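Local structure of PDZ domain protein (Parabacteroides distasonis, 4L8N) at residues Y114-L119 against Q370-K375; K362-N367 against M388-F393; F378-A381 against Y386-F389. The protein is of unknown function but combines PDZ domains with a DUF4136 domain and binds magnesium, consistent with a role in recognising peptides or protein partners. All coordinates share one frame; numbering follows the deposited sequence.

Contact 1. Residues Y114-L119 against Q370-K375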
# COMPACT_ATOMS: atom_id res chain seq x y z
N TYR A 114 11.16 -37.14 -9.70
CA TYR A 114 10.81 -38.02 -8.58
C TYR A 114 10.80 -37.24 -7.22
O TYR A 114 10.99 -37.84 -6.16
CB TYR A 114 11.80 -39.19 -8.51
CG TYR A 114 11.59 -40.29 -9.53
CD1 TYR A 114 10.70 -41.33 -9.28
CD2 TYR A 114 12.37 -40.36 -10.68
CE1 TYR A 114 10.55 -42.38 -10.18
CE2 TYR A 114 12.21 -41.39 -11.60
CZ TYR A 114 11.30 -42.41 -11.35
OH TYR A 114 11.15 -43.44 -12.24
N ALA A 115 10.50 -35.93 -7.24
CA ALA A 115 10.52 -35.04 -6.07
C ALA A 115 9.57 -35.46 -4.93
O ALA A 115 9.82 -35.14 -3.77
CB ALA A 115 10.19 -33.61 -6.49
N MSE A 116 8.51 -36.20 -5.24
CA MSE A 116 7.59 -36.55 -4.20
C MSE A 116 8.10 -37.68 -3.32
O MSE A 116 7.53 -37.92 -2.26
CB MSE A 116 6.20 -36.75 -4.74
CG MSE A 116 5.51 -35.40 -4.90
SE MSE A 116 3.85 -35.56 -5.78
CE MSE A 116 3.91 -33.84 -6.87
N TYR A 117 9.27 -38.24 -3.65
CA TYR A 117 9.94 -39.15 -2.73
C TYR A 117 10.42 -38.31 -1.53
O TYR A 117 10.44 -38.80 -0.39
CB TYR A 117 11.17 -39.79 -3.40
CG TYR A 117 10.96 -40.93 -4.38
CD1 TYR A 117 9.99 -41.89 -4.15
CD2 TYR A 117 11.86 -41.14 -5.42
CE1 TYR A 117 9.85 -42.99 -5.00
CE2 TYR A 117 11.74 -42.25 -6.26
CZ TYR A 117 10.72 -43.16 -6.06
OH TYR A 117 10.59 -44.22 -6.92
N SER A 118 10.82 -37.03 -1.82
CA SER A 118 11.38 -36.13 -0.83
C SER A 118 11.01 -34.66 -1.04
O SER A 118 11.88 -33.86 -1.38
CB SER A 118 12.89 -36.28 -0.81
OG SER A 118 13.41 -35.67 0.35
N LEU A 119 9.73 -34.28 -0.76
CA LEU A 119 9.26 -32.89 -0.87
C LEU A 119 9.98 -31.99 0.12
O LEU A 119 10.13 -30.80 -0.12
CB LEU A 119 7.75 -32.76 -0.68
CG LEU A 119 6.86 -33.08 -1.87
CD1 LEU A 119 5.42 -32.72 -1.56
CD2 LEU A 119 7.28 -32.32 -3.12
N GLN A 370 -1.67 -41.81 2.66
CA GLN A 370 -2.00 -42.12 4.05
C GLN A 370 -0.86 -41.80 5.03
O GLN A 370 -1.12 -41.59 6.22
CB GLN A 370 -2.38 -43.60 4.18
CG GLN A 370 -1.53 -44.55 3.34
CD GLN A 370 -1.77 -46.01 3.67
OE1 GLN A 370 -2.23 -46.37 4.77
NE2 GLN A 370 -1.42 -46.88 2.74
N TYR A 371 0.40 -41.76 4.53
CA TYR A 371 1.59 -41.51 5.34
C TYR A 371 2.08 -40.06 5.26
O TYR A 371 3.12 -39.74 5.84
CB TYR A 371 2.73 -42.44 4.94
CG TYR A 371 2.40 -43.92 4.89
CD1 TYR A 371 1.66 -44.52 5.91
CD2 TYR A 371 2.93 -44.74 3.90
CE1 TYR A 371 1.39 -45.90 5.89
CE2 TYR A 371 2.67 -46.11 3.87
CZ TYR A 371 1.90 -46.68 4.87
OH TYR A 371 1.65 -48.04 4.83
N ARG A 372 1.34 -39.18 4.58
CA ARG A 372 1.63 -37.76 4.44
C ARG A 372 1.07 -36.99 5.64
O ARG A 372 0.11 -37.47 6.25
CB ARG A 372 1.01 -37.23 3.14
CG ARG A 372 1.50 -37.92 1.89
CD ARG A 372 2.42 -37.01 1.13
NE ARG A 372 3.00 -37.67 -0.03
CZ ARG A 372 4.20 -37.38 -0.52
NH1 ARG A 372 4.95 -36.45 0.05
NH2 ARG A 372 4.67 -38.03 -1.58
N ASP A 373 1.63 -35.80 5.96
CA ASP A 373 1.18 -34.99 7.09
C ASP A 373 0.36 -33.79 6.57
O ASP A 373 0.94 -32.83 6.01
CB ASP A 373 2.37 -34.55 7.96
CG ASP A 373 2.06 -33.76 9.23
OD1 ASP A 373 0.85 -33.55 9.52
OD2 ASP A 373 3.01 -33.35 9.92
N PRO A 374 -0.98 -33.83 6.76
CA PRO A 374 -1.83 -32.74 6.23
C PRO A 374 -1.63 -31.39 6.90
O PRO A 374 -2.01 -30.39 6.30
CB PRO A 374 -3.26 -33.26 6.44
CG PRO A 374 -3.16 -34.31 7.48
CD PRO A 374 -1.78 -34.90 7.38
N LYS A 375 -0.98 -31.35 8.07
CA LYS A 375 -0.67 -30.10 8.79
C LYS A 375 0.40 -29.30 8.05
O LYS A 375 0.53 -28.11 8.31
CB LYS A 375 -0.19 -30.39 10.24
CG LYS A 375 -1.26 -31.06 11.12
CD LYS A 375 -0.77 -31.42 12.55
CE LYS A 375 0.19 -32.60 12.66
NZ LYS A 375 -0.40 -33.89 12.18
O HOH W 1 8.01 -36.11 0.72
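R372 reaches across to the short 3-10 turn at A115-Y117 and gives one N-H to the backbone carbonyl of M116: NH2 lies 2.9 Å from M116 O, with an N-H...O angle of 160°. The acceptor sits at the edge of the guanidinium, near its plane, whereas NH2 is tilted somewhat from the carbonyl plane. Torsions explain the reach. CG of R372 stands anti to the carbonyl carbon, a bend at chi2 (-107°) redirects the chain, and an extended chi3 then carries the guanidinium to M116 O. M116, a selenomethionine, adds its CB at 3.7 Å from R372 NH2, while the rest of its side chain leads away and packs on F384. L119 crosses the arginine at about a right angle and brings its CD1 to 4.1 Å from R372 NH1. A water accepts from L119 N at 2.9 Å and, weakly, from R372 NH1. NH1 has a stronger partner in M388 O, and W390 adds a cation-pi contact, so the buried guanidinium is held through both terminal nitrogens and its rotation is probably fixed. The contact thus joins the loop between helix 107-113 and strand 123-135 to the long loop between helices 354-367 and 395-402, the latter helix packing against Y371.

Contact 2. Residues K362-N367 against M388-F393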
# COMPACT_ATOMS: atom_id res chain seq x y z
N LYS A 362 3.41 -43.20 -9.93
CA LYS A 362 2.06 -42.67 -9.68
C LYS A 362 1.29 -43.59 -8.72
O LYS A 362 0.52 -43.10 -7.89
CB LYS A 362 1.27 -42.50 -11.00
CG LYS A 362 1.77 -41.37 -11.90
CD LYS A 362 0.84 -41.17 -13.09
CE LYS A 362 1.58 -40.65 -14.31
NZ LYS A 362 2.15 -41.75 -15.13
N ARG A 363 1.54 -44.90 -8.81
CA ARG A 363 0.95 -45.91 -7.93
C ARG A 363 1.46 -45.76 -6.50
O ARG A 363 0.66 -45.87 -5.57
CB ARG A 363 1.23 -47.32 -8.45
CG ARG A 363 0.25 -47.76 -9.52
CD ARG A 363 0.61 -49.14 -10.03
NE ARG A 363 1.23 -49.07 -11.35
CZ ARG A 363 2.29 -49.79 -11.72
NH1 ARG A 363 2.86 -50.64 -10.87
NH2 ARG A 363 2.79 -49.66 -12.94
N PHE A 364 2.78 -45.45 -6.33
CA PHE A 364 3.45 -45.22 -5.04
C PHE A 364 2.88 -43.97 -4.33
O PHE A 364 2.72 -43.99 -3.11
CB PHE A 364 4.99 -45.07 -5.20
CG PHE A 364 5.72 -44.43 -4.03
CD1 PHE A 364 6.01 -45.17 -2.89
CD2 PHE A 364 6.11 -43.10 -4.07
CE1 PHE A 364 6.65 -44.58 -1.79
CE2 PHE A 364 6.76 -42.51 -2.98
CZ PHE A 364 7.03 -43.26 -1.86
N ILE A 365 2.63 -42.89 -5.07
CA ILE A 365 2.13 -41.66 -4.46
C ILE A 365 0.73 -41.88 -3.93
O ILE A 365 0.42 -41.43 -2.84
CB ILE A 365 2.23 -40.48 -5.43
CG1 ILE A 365 3.71 -40.17 -5.70
CG2 ILE A 365 1.52 -39.24 -4.88
CD1 ILE A 365 3.94 -39.76 -7.01
N THR A 366 -0.09 -42.62 -4.70
CA THR A 366 -1.47 -43.00 -4.42
C THR A 366 -1.52 -43.80 -3.11
O THR A 366 -2.22 -43.42 -2.16
CB THR A 366 -2.00 -43.81 -5.65
OG1 THR A 366 -2.32 -42.91 -6.71
CG2 THR A 366 -3.21 -44.70 -5.32
N ASN A 367 -0.75 -44.90 -3.08
CA ASN A 367 -0.69 -45.88 -2.01
C ASN A 367 0.03 -45.40 -0.73
O ASN A 367 -0.06 -46.09 0.29
CB ASN A 367 -0.03 -47.15 -2.55
CG ASN A 367 -0.86 -47.88 -3.59
OD1 ASN A 367 -2.09 -47.75 -3.66
ND2 ASN A 367 -0.21 -48.67 -4.42
N MSE A 388 2.58 -32.19 0.57
CA MSE A 388 2.68 -32.53 1.98
C MSE A 388 3.98 -33.26 2.24
O MSE A 388 4.41 -34.08 1.41
CB MSE A 388 1.51 -33.42 2.42
CG MSE A 388 0.16 -32.69 2.41
SE MSE A 388 -1.33 -33.83 2.86
CE MSE A 388 -1.37 -34.91 1.37
N PHE A 389 4.60 -33.00 3.40
CA PHE A 389 5.76 -33.77 3.77
C PHE A 389 5.27 -35.09 4.36
O PHE A 389 4.07 -35.25 4.64
CB PHE A 389 6.66 -33.02 4.77
CG PHE A 389 7.07 -31.65 4.29
CD1 PHE A 389 7.57 -31.47 3.01
CD2 PHE A 389 6.94 -30.54 5.11
CE1 PHE A 389 7.93 -30.20 2.55
CE2 PHE A 389 7.32 -29.28 4.66
CZ PHE A 389 7.81 -29.12 3.39
N TRP A 390 6.20 -36.02 4.55
CA TRP A 390 5.88 -37.28 5.16
C TRP A 390 5.60 -37.08 6.65
O TRP A 390 6.14 -36.15 7.26
CB TRP A 390 7.05 -38.26 4.98
CG TRP A 390 7.38 -38.61 3.56
CD1 TRP A 390 8.55 -38.36 2.90
CD2 TRP A 390 6.54 -39.31 2.64
NE1 TRP A 390 8.50 -38.89 1.63
CE2 TRP A 390 7.27 -39.46 1.43
CE3 TRP A 390 5.24 -39.86 2.72
CZ2 TRP A 390 6.76 -40.15 0.32
CZ3 TRP A 390 4.73 -40.53 1.61
CH2 TRP A 390 5.48 -40.66 0.43
N ASP A 391 4.77 -37.92 7.22
CA ASP A 391 4.47 -37.85 8.63
C ASP A 391 5.67 -38.48 9.33
O ASP A 391 6.08 -39.59 8.98
CB ASP A 391 3.15 -38.59 8.90
CG ASP A 391 2.66 -38.63 10.34
OD1 ASP A 391 3.40 -39.16 11.20
OD2 ASP A 391 1.49 -38.25 10.58
N VAL A 392 6.25 -37.74 10.29
CA VAL A 392 7.44 -38.14 11.04
C VAL A 392 7.25 -39.48 11.81
O VAL A 392 8.24 -40.16 12.05
CB VAL A 392 7.93 -37.01 11.98
CG1 VAL A 392 9.32 -37.33 12.54
CG2 VAL A 392 7.98 -35.68 11.23
N PHE A 393 6.03 -39.91 12.12
CA PHE A 393 5.83 -41.18 12.85
C PHE A 393 5.61 -42.38 11.89
O PHE A 393 5.41 -43.52 12.34
CB PHE A 393 4.68 -41.06 13.88
CG PHE A 393 4.85 -39.86 14.78
CD1 PHE A 393 5.80 -39.84 15.79
CD2 PHE A 393 4.13 -38.69 14.53
CE1 PHE A 393 6.02 -38.69 16.56
CE2 PHE A 393 4.35 -37.53 15.30
CZ PHE A 393 5.29 -37.54 16.31
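F364 and W390 approach from opposite directions and meet through the outer carbons of their rings. The aromatic evidence is an oblique pair: the centroid of the F364 ring and that of the six-membered ring of W390 are 5.9 Å apart, with planes at 64°. Apolar contact is concentrated at the end of the phenylalanine, where F364 CZ lies 3.8 Å from W390 CH2 and equally near CZ2, with CE2 slightly farther off. F364 gets there with CG anti to its own backbone nitrogen (chi1 163°), a torsion that carries the ring off the helix so that its end reaches the indole. The polar bonds of the tryptophan go to residues beyond this pair. Its indole NE1 donates to Y117 O, which probably helps to set how the ring is turned, and its backbone N donates to E120 OE2. R372 adds a cation-pi contact with the indole. Both touching residues are buried, and both also pack on helix 395-402, F364 on S402 and W390 on Y395 and I398. Two buried aromatics thus join the C-terminal part of helix 354-367 to the loop that leads into helix 395-402.

Contact 3. Residues F378-A381 against Y386-F389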
# COMPACT_ATOMS: atom_id res chain seq x y z
N PHE A 378 0.83 -27.53 1.44
CA PHE A 378 1.12 -26.25 0.81
C PHE A 378 0.90 -26.36 -0.70
O PHE A 378 0.88 -27.46 -1.26
CB PHE A 378 2.56 -25.78 1.13
CG PHE A 378 3.70 -26.61 0.57
CD1 PHE A 378 4.17 -27.73 1.25
CD2 PHE A 378 4.32 -26.24 -0.61
CE1 PHE A 378 5.23 -28.49 0.74
CE2 PHE A 378 5.37 -27.00 -1.13
CZ PHE A 378 5.83 -28.12 -0.45
N THR A 379 0.74 -25.19 -1.34
CA THR A 379 0.61 -25.10 -2.79
C THR A 379 1.99 -24.73 -3.32
O THR A 379 2.57 -23.73 -2.88
CB THR A 379 -0.52 -24.12 -3.20
OG1 THR A 379 -1.75 -24.53 -2.57
CG2 THR A 379 -0.72 -24.05 -4.71
N ASP A 380 2.55 -25.55 -4.22
CA ASP A 380 3.88 -25.26 -4.76
C ASP A 380 3.80 -24.19 -5.87
O ASP A 380 2.70 -23.78 -6.28
CB ASP A 380 4.58 -26.54 -5.25
CG ASP A 380 4.16 -27.15 -6.58
OD1 ASP A 380 3.23 -26.61 -7.22
OD2 ASP A 380 4.75 -28.18 -6.97
N ALA A 381 4.98 -23.75 -6.37
CA ALA A 381 5.12 -22.70 -7.38
C ALA A 381 4.43 -23.05 -8.69
O ALA A 381 3.89 -22.15 -9.33
CB ALA A 381 6.58 -22.40 -7.63
N TYR A 386 -1.73 -29.87 -3.26
CA TYR A 386 -1.70 -30.85 -2.18
C TYR A 386 -0.32 -31.37 -1.81
O TYR A 386 -0.19 -32.53 -1.41
CB TYR A 386 -2.65 -32.01 -2.54
CG TYR A 386 -4.01 -31.52 -3.02
CD1 TYR A 386 -4.81 -30.71 -2.20
CD2 TYR A 386 -4.47 -31.80 -4.30
CE1 TYR A 386 -6.03 -30.21 -2.65
CE2 TYR A 386 -5.70 -31.33 -4.75
CZ TYR A 386 -6.48 -30.54 -3.92
OH TYR A 386 -7.70 -30.07 -4.37
N CYS A 387 0.70 -30.48 -1.82
CA CYS A 387 2.05 -30.83 -1.39
C CYS A 387 2.07 -31.04 0.13
O CYS A 387 1.59 -30.20 0.88
CB CYS A 387 3.05 -29.75 -1.80
SG CYS A 387 3.14 -29.48 -3.58
N MSE A 388 2.58 -32.19 0.57
CA MSE A 388 2.68 -32.53 1.98
C MSE A 388 3.98 -33.26 2.24
O MSE A 388 4.41 -34.08 1.41
CB MSE A 388 1.51 -33.42 2.42
CG MSE A 388 0.16 -32.69 2.41
SE MSE A 388 -1.33 -33.83 2.86
CE MSE A 388 -1.37 -34.91 1.37
N PHE A 389 4.60 -33.00 3.40
CA PHE A 389 5.76 -33.77 3.77
C PHE A 389 5.27 -35.09 4.36
O PHE A 389 4.07 -35.25 4.64
CB PHE A 389 6.66 -33.02 4.77
CG PHE A 389 7.07 -31.65 4.29
CD1 PHE A 389 7.57 -31.47 3.01
CD2 PHE A 389 6.94 -30.54 5.11
CE1 PHE A 389 7.93 -30.20 2.55
CE2 PHE A 389 7.32 -29.28 4.66
CZ PHE A 389 7.81 -29.12 3.39
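The backbone N of F378 donates to C387 O at 2.8 Å, in the carbonyl plane and with an N-H...O angle of 153°. The return bond, C387 N to F378 O, is weak at 3.1 Å. Together they make F378 and C387 an antiparallel hydrogen-bonded pair, a single beta bridge that closes the intervening loop like a short hairpin without forming a regular strand. The side chains of the same pair meet directly: C387 CB sits over one face of the F378 ring, 3.5 Å from its centroid and 11° off the normal, a CH-pi contact. CG of F378 lies between the backbone N and the carbonyl carbon (chi1 67°), and this torsion folds the ring back so that one face lies against C387 CB. The side chains of F378 and F389 cross at about a right angle, while their rings meet obliquely, F378 CE1 to F389 CE1 at 3.7 Å. With only the methyl of an alanine at F378, C387 CB and SG would probably lose the ring face they lie over and the F389 ring would be left freer to turn. F378 also packs on N123 and Q125 of strand 123-135, and D380 OD1 accepts from F384 N inside the loop. C387 SG lies over the same face of the F378 ring, a sulfur-aromatic contact, and also comes 3.7 Å from D380 CB.

In the fold
Contacts 1 and 2 are buried and nearly coincide, their centres about 4 Å apart, whereas contact 3 lies at the surface, its centre about 9 Å from the centre of contact 1 and 12 Å from that of contact 2. All three draw on the long loop between helices 354-367 and 395-402; contact 1 ties it to the loop after helix 107-113, contact 2 to helix 354-367, and contact 3 ties it to itself. The chemistry follows: a charged side chain on a backbone carbonyl, then purely apolar ring contact, then backbone bridging with ring and sulfur. M388 and F389 belong to both contacts 2 and 3, and backbone pairing of D373 with F389 links contact 1 to them.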